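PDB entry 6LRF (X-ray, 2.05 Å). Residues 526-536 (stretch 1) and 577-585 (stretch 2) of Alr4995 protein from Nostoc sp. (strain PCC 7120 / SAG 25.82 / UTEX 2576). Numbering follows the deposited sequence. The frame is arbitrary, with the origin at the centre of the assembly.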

# COMPACT_ATOMS: atom_id res chain seq x y z
N ILE B 526 -8.64 15.67 16.64
CA ILE B 526 -7.80 15.05 17.66
C ILE B 526 -8.28 15.40 19.07
O ILE B 526 -8.26 14.57 19.97
CB ILE B 526 -6.31 15.42 17.53
CG1 ILE B 526 -5.53 14.82 18.71
CG2 ILE B 526 -6.11 16.94 17.52
CD1 ILE B 526 -4.30 14.11 18.31
N ALA B 527 -8.74 16.63 19.26
CA ALA B 527 -9.27 17.04 20.55
C ALA B 527 -10.55 16.30 20.88
O ALA B 527 -10.72 15.85 22.01
CB ALA B 527 -9.51 18.55 20.57
N VAL B 528 -11.47 16.18 19.93
CA VAL B 528 -12.71 15.46 20.24
C VAL B 528 -12.43 13.98 20.54
O VAL B 528 -12.99 13.44 21.49
CB VAL B 528 -13.76 15.54 19.11
CG1 VAL B 528 -15.02 14.76 19.52
CG2 VAL B 528 -14.14 16.99 18.81
N HIS B 529 -11.59 13.33 19.75
CA HIS B 529 -11.28 11.92 19.95
C HIS B 529 -10.56 11.68 21.27
O HIS B 529 -10.83 10.69 21.95
CB HIS B 529 -10.44 11.37 18.79
CG HIS B 529 -11.24 11.12 17.55
ND1 HIS B 529 -11.77 9.89 17.25
CD2 HIS B 529 -11.62 11.96 16.56
CE1 HIS B 529 -12.43 9.97 16.11
NE2 HIS B 529 -12.36 11.22 15.67
N ASP B 530 -9.63 12.56 21.62
CA ASP B 530 -8.90 12.44 22.87
C ASP B 530 -9.86 12.57 24.04
O ASP B 530 -9.82 11.78 24.99
CB ASP B 530 -7.81 13.50 22.97
CG ASP B 530 -7.18 13.56 24.36
OD1 ASP B 530 -6.46 12.60 24.75
OD2 ASP B 530 -7.36 14.59 25.05
N ILE B 531 -10.74 13.56 23.97
CA ILE B 531 -11.68 13.77 25.05
C ILE B 531 -12.67 12.60 25.10
O ILE B 531 -12.94 12.08 26.16
CB ILE B 531 -12.38 15.11 24.90
CG1 ILE B 531 -11.35 16.23 25.07
CG2 ILE B 531 -13.49 15.25 25.94
CD1 ILE B 531 -11.86 17.64 24.83
N GLU B 532 -13.15 12.14 23.95
CA GLU B 532 -14.07 10.99 23.93
C GLU B 532 -13.44 9.74 24.55
O GLU B 532 -14.07 9.06 25.35
CB GLU B 532 -14.52 10.67 22.50
CG GLU B 532 -15.67 9.68 22.45
CD GLU B 532 -15.89 9.08 21.06
OE1 GLU B 532 -15.35 9.61 20.06
OE2 GLU B 532 -16.58 8.05 20.98
N GLN B 533 -12.20 9.44 24.18
CA GLN B 533 -11.53 8.25 24.68
C GLN B 533 -11.38 8.31 26.19
O GLN B 533 -11.49 7.29 26.87
CB GLN B 533 -10.16 8.07 24.02
CG GLN B 533 -9.14 7.27 24.88
CD GLN B 533 -7.71 7.30 24.31
OE1 GLN B 533 -7.40 6.58 23.36
NE2 GLN B 533 -6.83 8.13 24.89
N ASN B 534 -11.16 9.51 26.71
CA ASN B 534 -10.89 9.66 28.13
C ASN B 534 -12.16 9.78 28.97
O ASN B 534 -12.18 9.35 30.11
CB ASN B 534 -9.97 10.87 28.36
CG ASN B 534 -8.52 10.53 28.07
OD1 ASN B 534 -7.82 10.02 28.94
ND2 ASN B 534 -8.07 10.77 26.84
N MSE B 535 -13.21 10.36 28.41
CA MSE B 535 -14.48 10.48 29.11
C MSE B 535 -15.32 9.20 29.00
O MSE B 535 -15.93 8.79 29.98
CB MSE B 535 -15.31 11.64 28.56
CG MSE B 535 -14.86 13.03 28.96
SE MSE B 535 -16.12 14.34 28.21
CE MSE B 535 -17.73 13.72 29.13
N MSE B 536 -15.34 8.61 27.81
CA MSE B 536 -16.28 7.53 27.51
C MSE B 536 -15.61 6.18 27.27
O MSE B 536 -16.30 5.18 27.15
CB MSE B 536 -17.12 7.85 26.27
CG MSE B 536 -17.58 9.28 26.09
SE MSE B 536 -19.10 9.65 27.23
CE MSE B 536 -20.41 8.48 26.44
N GLY B 577 -14.10 19.44 36.24
CA GLY B 577 -13.85 18.04 36.54
C GLY B 577 -14.49 16.99 35.64
O GLY B 577 -14.49 15.81 35.98
N ILE B 578 -15.05 17.38 34.49
CA ILE B 578 -15.66 16.37 33.61
C ILE B 578 -14.60 15.75 32.68
O ILE B 578 -14.71 14.59 32.28
CB ILE B 578 -16.83 16.93 32.77
CG1 ILE B 578 -16.31 17.79 31.62
CG2 ILE B 578 -17.83 17.70 33.64
CD1 ILE B 578 -17.39 18.38 30.79
N ILE B 579 -13.57 16.52 32.35
CA ILE B 579 -12.38 15.97 31.69
C ILE B 579 -11.28 15.78 32.73
O ILE B 579 -10.84 16.75 33.34
CB ILE B 579 -11.85 16.90 30.58
CG1 ILE B 579 -12.92 17.16 29.51
CG2 ILE B 579 -10.58 16.31 29.98
CD1 ILE B 579 -12.47 18.21 28.51
N ARG B 580 -10.82 14.54 32.91
CA ARG B 580 -9.90 14.23 34.00
C ARG B 580 -8.58 13.62 33.55
O ARG B 580 -7.68 13.43 34.35
CB ARG B 580 -10.58 13.27 34.99
CG ARG B 580 -11.72 13.91 35.74
CD ARG B 580 -12.30 12.99 36.79
NE ARG B 580 -13.31 13.70 37.57
CZ ARG B 580 -13.03 14.44 38.64
NH1 ARG B 580 -11.78 14.55 39.07
NH2 ARG B 580 -14.01 15.06 39.29
N SER B 581 -8.47 13.31 32.27
CA SER B 581 -7.24 12.72 31.77
C SER B 581 -7.12 12.91 30.26
O SER B 581 -8.11 13.21 29.59
CB SER B 581 -7.19 11.23 32.11
OG SER B 581 -8.32 10.56 31.59
N GLY B 582 -5.90 12.73 29.74
CA GLY B 582 -5.69 12.68 28.31
C GLY B 582 -4.86 13.83 27.80
O GLY B 582 -4.39 14.67 28.57
N VAL B 583 -4.69 13.88 26.48
CA VAL B 583 -3.83 14.89 25.86
C VAL B 583 -4.29 16.31 26.19
O VAL B 583 -3.52 17.09 26.73
CB VAL B 583 -3.77 14.71 24.32
CG1 VAL B 583 -2.95 15.82 23.68
CG2 VAL B 583 -3.18 13.34 24.00
N MSE B 584 -5.54 16.63 25.89
CA MSE B 584 -6.02 18.00 26.08
C MSE B 584 -5.99 18.35 27.58
O MSE B 584 -5.66 19.47 27.96
CB MSE B 584 -7.43 18.17 25.48
CG MSE B 584 -7.56 17.70 24.02
SE MSE B 584 -6.17 18.49 22.87
CE MSE B 584 -6.75 20.33 23.17
N TYR B 585 -6.30 17.38 28.42
CA TYR B 585 -6.22 17.55 29.88
C TYR B 585 -4.83 17.97 30.34
O TYR B 585 -4.68 18.92 31.08
CB TYR B 585 -6.60 16.25 30.60
CG TYR B 585 -6.35 16.30 32.11
CD1 TYR B 585 -7.27 16.89 32.97
CD2 TYR B 585 -5.19 15.75 32.66
CE1 TYR B 585 -7.05 16.94 34.34
CE2 TYR B 585 -4.96 15.80 34.03
CZ TYR B 585 -5.89 16.39 34.86
OH TYR B 585 -5.66 16.43 36.21
O HOH W 1 -8.02 15.21 27.62

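Stretch 1 is helical, and along one side of it runs stretch 2, a loop that turns into a new helix at Val-583, with Gly-582 at the N-cap position. The chains run in opposite senses: Ala-527 lies nearest Met-584, Asn-534 nearest Ser-581, and Met-535 nearest Ile-579.

Ala-527 makes the first contact. Its CA-to-CB bond points sideways, and its CA and CB lie 3.9 and 4.1 Å from CG of Met-584, a selenomethionine; the short side chain adds a modest apolar contact.

One turn later, Asp-530 points toward stretch 2 and supplies the central polar contact. The first amides of a helix have no preceding turn to accept their hydrogens, and a carboxylate suits them well. Val-583 N donates to Asp-530 OD1 at 2.8 Å, and Met-584 N donates to Asp-530 OD2 at 2.9 Å along a nearly straight bond. Water 1 extends the network: it donates to Asp-530 OD2 and to Ser-581 O, and accepts from Tyr-585 N.

Ile-531 brings its branched hydrocarbon to the apolar part of the contact. Its CD1 meets Ile-579 CD1 at 3.8 Å, while its CG1 lies 4.2 Å from Met-584 CG.

Asn-534 uses both ends of its amide. Its OD1 accepts from Ser-581 OG at 2.8 Å, and its ND2 donates to Asp-530 O at 2.7 Å within its own helix. Gly-582 fits beside this pair because it has no side chain: an ideal CB would lie 2.3 Å from Asn-534 ND2 and 2.9 Å from Asp-530 OD1, both clashes. Its backbone angles independently call for glycine.

Met-535, also a selenomethionine, closes the contact with a long, flexible chain. Its CG lies 3.7 Å from Ile-578 O, and its SE reaches Ile-579 CG1 at 4.5 Å, a loose apolar contact.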